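Local atomic coordinates of kunitz-type serine protease inhibitor homolog calcicludine (Dendroaspis angusticeps, PDB entry 5YV7), a protein that blocks L-type calcium channels, as a venom toxin built on the Kunitz-type scaffold of serine protease inhibitors. Residues 23-28 / 51-56; 45-50 / 55-60. One frame throughout, in Å; residues are numbered along the deposited sequence.

Interaction 1. Residues 23-28 / 51-56; sequences FYFKWT and GECRKK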
loop_
_atom_site.group_PDB
_atom_site.type_symbol
_atom_site.label_atom_id
_atom_site.label_comp_id
_atom_site.label_asym_id
_atom_site.label_seq_id
_atom_site.Cartn_x
_atom_site.Cartn_y
_atom_site.Cartn_z
ATOM N N PHE A 23 -4.401 -0.435 2.404
ATOM C CA PHE A 23 -3.257 -1.229 2.807
ATOM C C PHE A 23 -2.058 -0.814 1.973
ATOM O O PHE A 23 -2.202 -0.372 0.826
ATOM C CB PHE A 23 -3.545 -2.719 2.659
ATOM C CG PHE A 23 -4.573 -3.219 3.624
ATOM C CD1 PHE A 23 -5.930 -3.146 3.315
ATOM C CD2 PHE A 23 -4.193 -3.718 4.857
ATOM C CE1 PHE A 23 -6.892 -3.576 4.214
ATOM C CE2 PHE A 23 -5.151 -4.157 5.765
ATOM C CZ PHE A 23 -6.505 -4.086 5.441
ATOM N N TYR A 24 -0.879 -0.900 2.584
ATOM C CA TYR A 24 0.369 -0.708 1.866
ATOM C C TYR A 24 1.338 -1.795 2.291
ATOM O O TYR A 24 1.157 -2.459 3.316
ATOM C CB TYR A 24 0.989 0.676 2.108
ATOM C CG TYR A 24 1.825 0.797 3.373
ATOM C CD1 TYR A 24 1.226 0.873 4.627
ATOM C CD2 TYR A 24 3.209 0.859 3.309
ATOM C CE1 TYR A 24 1.985 1.004 5.777
ATOM C CE2 TYR A 24 3.975 0.990 4.454
ATOM C CZ TYR A 24 3.358 1.062 5.687
ATOM O OH TYR A 24 4.118 1.190 6.832
ATOM N N PHE A 25 2.365 -1.974 1.480
ATOM C CA PHE A 25 3.396 -2.964 1.732
ATOM C C PHE A 25 4.575 -2.251 2.376
ATOM O O PHE A 25 5.199 -1.388 1.753
ATOM C CB PHE A 25 3.810 -3.651 0.433
ATOM C CG PHE A 25 4.633 -4.869 0.639
ATOM C CD1 PHE A 25 4.109 -5.964 1.325
ATOM C CD2 PHE A 25 5.930 -4.936 0.148
ATOM C CE1 PHE A 25 4.864 -7.114 1.524
ATOM C CE2 PHE A 25 6.710 -6.088 0.342
ATOM C CZ PHE A 25 6.173 -7.182 1.034
ATOM N N LYS A 26 4.849 -2.574 3.634
ATOM C CA LYS A 26 6.088 -2.146 4.277
ATOM C C LYS A 26 7.136 -3.176 3.892
ATOM O O LYS A 26 7.252 -4.230 4.522
ATOM C CB LYS A 26 5.913 -2.047 5.785
ATOM C CG LYS A 26 7.111 -1.457 6.507
ATOM C CD LYS A 26 6.749 -1.095 7.930
ATOM C CE LYS A 26 7.913 -0.472 8.681
ATOM N NZ LYS A 26 7.645 -0.505 10.158
ATOM N N TRP A 27 7.896 -2.884 2.828
ATOM C CA TRP A 27 8.731 -3.916 2.215
ATOM C C TRP A 27 9.901 -4.337 3.094
ATOM O O TRP A 27 10.411 -5.451 2.930
ATOM C CB TRP A 27 9.250 -3.453 0.848
ATOM C CG TRP A 27 10.450 -2.546 0.917
ATOM C CD1 TRP A 27 10.444 -1.182 1.076
ATOM C CD2 TRP A 27 11.822 -2.930 0.833
ATOM N NE1 TRP A 27 11.726 -0.701 1.095
ATOM C CE2 TRP A 27 12.595 -1.750 0.948
ATOM C CE3 TRP A 27 12.478 -4.155 0.666
ATOM C CZ2 TRP A 27 13.989 -1.762 0.902
ATOM C CZ3 TRP A 27 13.861 -4.164 0.621
ATOM C CH2 TRP A 27 14.603 -2.974 0.740
ATOM N N THR A 28 10.339 -3.480 4.017
ATOM C CA THR A 28 11.407 -3.869 4.925
ATOM C C THR A 28 10.940 -4.875 5.965
ATOM O O THR A 28 11.769 -5.574 6.545
ATOM C CB THR A 28 11.989 -2.642 5.621
ATOM O OG1 THR A 28 10.954 -1.968 6.350
ATOM C CG2 THR A 28 12.602 -1.699 4.596
ATOM N N GLY A 51 -5.765 -8.757 0.868
ATOM C CA GLY A 51 -5.537 -9.828 -0.088
ATOM C C GLY A 51 -4.904 -9.338 -1.377
ATOM O O GLY A 51 -3.961 -9.951 -1.894
ATOM N N GLU A 52 -5.416 -8.230 -1.920
ATOM C CA GLU A 52 -4.824 -7.669 -3.124
ATOM C C GLU A 52 -3.375 -7.274 -2.879
ATOM O O GLU A 52 -2.514 -7.485 -3.741
ATOM C CB GLU A 52 -5.642 -6.472 -3.607
ATOM C CG GLU A 52 -5.139 -5.862 -4.900
ATOM C CD GLU A 52 -5.548 -4.396 -5.087
ATOM O OE1 GLU A 52 -4.932 -3.732 -5.952
ATOM O OE2 GLU A 52 -6.478 -3.905 -4.395
ATOM N N CYS A 53 -3.080 -6.732 -1.691
ATOM C CA CYS A 53 -1.698 -6.404 -1.351
ATOM C C CYS A 53 -0.822 -7.660 -1.316
ATOM O O CYS A 53 0.285 -7.676 -1.868
ATOM C CB CYS A 53 -1.648 -5.668 -0.014
ATOM S SG CYS A 53 0.034 -5.293 0.563
ATOM N N ARG A 54 -1.306 -8.728 -0.681
ATOM C CA ARG A 54 -0.510 -9.947 -0.599
ATOM C C ARG A 54 -0.329 -10.579 -1.968
ATOM O O ARG A 54 0.736 -11.131 -2.267
ATOM C CB ARG A 54 -1.158 -10.935 0.362
ATOM C CG ARG A 54 -0.942 -10.555 1.798
ATOM C CD ARG A 54 -1.985 -11.161 2.672
ATOM N NE ARG A 54 -1.592 -11.086 4.066
ATOM C CZ ARG A 54 -2.413 -11.341 5.080
ATOM N NH1 ARG A 54 -3.675 -11.686 4.851
ATOM N NH2 ARG A 54 -1.971 -11.254 6.322
ATOM N N LYS A 55 -1.354 -10.503 -2.813
ATOM C CA LYS A 55 -1.245 -11.071 -4.149
ATOM C C LYS A 55 -0.154 -10.368 -4.943
ATOM O O LYS A 55 0.722 -11.018 -5.526
ATOM C CB LYS A 55 -2.589 -10.978 -4.869
ATOM C CG LYS A 55 -2.550 -11.459 -6.311
ATOM C CD LYS A 55 -3.944 -11.808 -6.811
ATOM C CE LYS A 55 -4.265 -11.102 -8.115
ATOM N NZ LYS A 55 -5.154 -11.920 -8.992
ATOM N N LYS A 56 -0.167 -9.035 -4.940
ATOM C CA LYS A 56 0.746 -8.288 -5.794
ATOM C C LYS A 56 2.143 -8.196 -5.193
ATOM O O LYS A 56 3.134 -8.346 -5.908
ATOM C CB LYS A 56 0.180 -6.891 -6.067
ATOM C CG LYS A 56 -1.093 -6.912 -6.908
ATOM C CD LYS A 56 -1.357 -5.581 -7.581
ATOM C CE LYS A 56 -2.854 -5.318 -7.765
ATOM N NZ LYS A 56 -3.135 -3.889 -8.114
#

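Interaction 2. Residues 45-50 / 55-60; sequences NRFQTI and KKCLGK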
loop_
_atom_site.group_PDB
_atom_site.type_symbol
_atom_site.label_atom_id
_atom_site.label_comp_id
_atom_site.label_asym_id
_atom_site.label_seq_id
_atom_site.Cartn_x
_atom_site.Cartn_y
_atom_site.Cartn_z
ATOM N N ASN A 45 1.743 2.314 -3.984
ATOM C CA ASN A 45 1.756 1.384 -2.857
ATOM C C ASN A 45 0.489 1.575 -2.023
ATOM O O ASN A 45 0.510 2.050 -0.891
ATOM C CB ASN A 45 3.017 1.569 -2.020
ATOM C CG ASN A 45 3.261 0.396 -1.084
ATOM O OD1 ASN A 45 2.465 -0.544 -1.041
ATOM N ND2 ASN A 45 4.353 0.443 -0.331
ATOM N N ARG A 46 -0.638 1.187 -2.614
ATOM C CA ARG A 46 -1.932 1.322 -1.952
ATOM C C ARG A 46 -2.869 0.253 -2.489
ATOM O O ARG A 46 -2.966 0.059 -3.700
ATOM C CB ARG A 46 -2.549 2.718 -2.157
ATOM C CG ARG A 46 -3.955 2.841 -1.539
ATOM C CD ARG A 46 -4.597 4.218 -1.744
ATOM N NE ARG A 46 -4.928 4.536 -3.145
ATOM C CZ ARG A 46 -4.193 5.326 -3.944
ATOM N NH1 ARG A 46 -3.064 5.892 -3.497
ATOM N NH2 ARG A 46 -4.582 5.553 -5.201
ATOM N N PHE A 47 -3.556 -0.437 -1.592
ATOM C CA PHE A 47 -4.440 -1.517 -1.994
ATOM C C PHE A 47 -5.729 -1.436 -1.195
ATOM O O PHE A 47 -5.738 -1.009 -0.036
ATOM C CB PHE A 47 -3.742 -2.868 -1.818
ATOM C CG PHE A 47 -2.369 -2.886 -2.392
ATOM C CD1 PHE A 47 -2.177 -3.144 -3.743
ATOM C CD2 PHE A 47 -1.271 -2.578 -1.604
ATOM C CE1 PHE A 47 -0.917 -3.122 -4.294
ATOM C CE2 PHE A 47 -0.010 -2.556 -2.145
ATOM C CZ PHE A 47 0.172 -2.832 -3.499
ATOM N N GLN A 48 -6.829 -1.822 -1.841
ATOM C CA GLN A 48 -8.119 -1.756 -1.171
ATOM C C GLN A 48 -8.299 -2.895 -0.173
ATOM O O GLN A 48 -8.996 -2.731 0.829
ATOM C CB GLN A 48 -9.242 -1.757 -2.208
ATOM C CG GLN A 48 -10.645 -1.683 -1.610
ATOM C CD GLN A 48 -10.876 -0.411 -0.807
ATOM O OE1 GLN A 48 -10.382 0.659 -1.162
ATOM N NE2 GLN A 48 -11.630 -0.524 0.282
ATOM N N THR A 49 -7.672 -4.038 -0.407
ATOM C CA THR A 49 -7.800 -5.166 0.499
ATOM C C THR A 49 -6.421 -5.709 0.818
ATOM O O THR A 49 -5.496 -5.601 0.004
ATOM C CB THR A 49 -8.654 -6.285 -0.102
ATOM O OG1 THR A 49 -8.026 -6.758 -1.302
ATOM C CG2 THR A 49 -10.055 -5.779 -0.435
ATOM N N ILE A 50 -6.290 -6.298 2.007
ATOM C CA ILE A 50 -5.026 -6.936 2.341
ATOM C C ILE A 50 -4.728 -8.083 1.375
ATOM O O ILE A 50 -3.560 -8.347 1.053
ATOM C CB ILE A 50 -5.023 -7.399 3.807
ATOM C CG1 ILE A 50 -3.580 -7.636 4.260
ATOM C CG2 ILE A 50 -5.888 -8.645 3.985
ATOM C CD1 ILE A 50 -3.427 -8.016 5.716
ATOM N N LYS A 55 -1.354 -10.503 -2.813
ATOM C CA LYS A 55 -1.245 -11.071 -4.149
ATOM C C LYS A 55 -0.154 -10.368 -4.943
ATOM O O LYS A 55 0.722 -11.018 -5.526
ATOM C CB LYS A 55 -2.589 -10.978 -4.869
ATOM C CG LYS A 55 -2.550 -11.459 -6.311
ATOM C CD LYS A 55 -3.944 -11.808 -6.811
ATOM C CE LYS A 55 -4.265 -11.102 -8.115
ATOM N NZ LYS A 55 -5.154 -11.920 -8.992
ATOM N N LYS A 56 -0.167 -9.035 -4.940
ATOM C CA LYS A 56 0.746 -8.288 -5.794
ATOM C C LYS A 56 2.143 -8.196 -5.193
ATOM O O LYS A 56 3.134 -8.346 -5.908
ATOM C CB LYS A 56 0.180 -6.891 -6.067
ATOM C CG LYS A 56 -1.093 -6.912 -6.908
ATOM C CD LYS A 56 -1.357 -5.581 -7.581
ATOM C CE LYS A 56 -2.854 -5.318 -7.765
ATOM N NZ LYS A 56 -3.135 -3.889 -8.114
ATOM N N CYS A 57 2.248 -7.963 -3.889
ATOM C CA CYS A 57 3.544 -7.685 -3.283
ATOM C C CYS A 57 4.251 -8.938 -2.786
ATOM O O CYS A 57 5.488 -8.964 -2.751
ATOM C CB CYS A 57 3.379 -6.691 -2.128
ATOM S SG CYS A 57 2.757 -5.098 -2.693
ATOM N N LEU A 58 3.505 -9.969 -2.382
ATOM C CA LEU A 58 4.128 -11.215 -1.972
ATOM C C LEU A 58 4.045 -12.298 -3.039
ATOM O O LEU A 58 4.799 -13.272 -2.970
ATOM C CB LEU A 58 3.497 -11.719 -0.666
ATOM C CG LEU A 58 3.806 -10.851 0.556
ATOM C CD1 LEU A 58 3.028 -11.319 1.783
ATOM C CD2 LEU A 58 5.285 -10.841 0.846
ATOM N N GLY A 59 3.178 -12.135 -4.034
ATOM C CA GLY A 59 2.961 -13.196 -4.989
ATOM C C GLY A 59 2.000 -14.256 -4.518
ATOM O O GLY A 59 1.941 -15.332 -5.118
ATOM N N LYS A 60 1.237 -13.987 -3.463
ATOM C CA LYS A 60 0.315 -14.976 -2.935
ATOM C C LYS A 60 -0.749 -15.359 -3.954
ATOM O O LYS A 60 -1.088 -16.542 -4.074
ATOM C CB LYS A 60 -0.352 -14.473 -1.662
ATOM C CG LYS A 60 -1.275 -15.497 -1.048
ATOM C CD LYS A 60 -1.774 -15.069 0.319
ATOM C CE LYS A 60 -2.833 -16.033 0.808
ATOM N NZ LYS A 60 -3.459 -15.498 2.024
ATOM O OXT LYS A 60 -1.282 -14.506 -4.666
#

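Interaction 1. Residues 23-28 / 51-56
Cys-53 points its sulfur at Tyr-24 and Phe-25, where the C-terminal helix of the Kunitz (BPTI-type) fold packs on the β-hairpin. Strand 23-26 and helix 51-56 run roughly the same way, their axes 35° apart and 8.3 Å at closest approach. The tight part lies round this half-cystine, which is buried and disulfide-bonded to Cys-32 on the partner strand of the hairpin. Its SG stands anti to the backbone N (chi1 177°), a setting that carries the sulfur off the helix toward the strand. There SG comes to 4.1 Å from Phe-25 CB and 5.4 Å from the centroid of the Phe-25 ring, a sulfur-aromatic contact with an oblique approach. Farther back along the strand, Phe-23 CB meets Cys-53 CB at 4.4 Å, but the Phe-23 ring then leads away from residues 51-56, toward Pro-34 and toward Ile-50 at the start of the same helix. Tyr-24 aims its side chain away from the helix and offers its backbone instead. No hydrogen bond crosses between the segments; the contact is apolar and small. The looser flank is polar and belongs to the helix alone: one turn apart, Lys-56 NZ and Glu-52 OE1 form a salt bridge of 2.8 Å, using the carboxylate lone pair that faces away from OE2. Back at the packed side, Cys-53 SG rests 4.1 Å from Tyr-24 O.

Interaction 2. Residues 45-50 / 55-60
Phe-47 drops its ring from the loop 45-50 onto the last turns of the C-terminal helix, where Cys-57 and Lys-56 receive it. With CG beside the backbone N and anti to the carbonyl carbon (chi1 -48°), the side chain turns in toward the helix. Starting at the root, CB and CG lie alongside Cys-53, and CD2 continues along that same residue. On the other side of the ring, CD1 passes near Glu-52, and CE1 reaches the aliphatic chain of Lys-56, 4.1 Å from its CD. CE2 comes within 3.8 Å of Cys-57 SG. The tip, CZ, is closer still, 3.5 Å from the same sulfur. Seen from the whole ring, SG sits 4.5 Å from the Phe-47 centroid and 53° off the ring normal, so this Cys sulfur-aromatic contact is oblique. Lys-56 passes obliquely by the CD1-CE1 side of the ring as an apolar arm, bent at chi3 (-149°), while its ammonium group goes on to its salt bridge with Glu-52. Nothing polar joins the two segments; ring carbon, sulfur and methylene make the contact. Cys-57 carries the disulfide to Cys-7, the bond that, as in other Kunitz domains, ties the two ends of the chain together. The Phe-47 ring thus sits on the flank of helix 50-58, with Tyr-6 of the N-terminal loop also against it, while the backbone of Phe-47 hydrogen-bonds to Phe-23 on strand 20-26.

Both contacts pack against helix 50-58, each through one half-cystine sulfur near a phenylalanine ring. Interaction 1 brings strand 20-26 to the middle of the helix, and its strand atoms are partly backbone; interaction 2 brings an irregular loop to the helix's C-terminal end and relies on a whole aromatic ring. The second is the more buried of the two, although the lysine at its margin is partly exposed. Neither has a hydrogen bond between its own segments. Polar bonds instead link the two interactions: besides the backbone bond between loop and strand, Phe-25 N pairs with Asn-45 OD1 at 2.9 Å, fastening the loop to the strand edge.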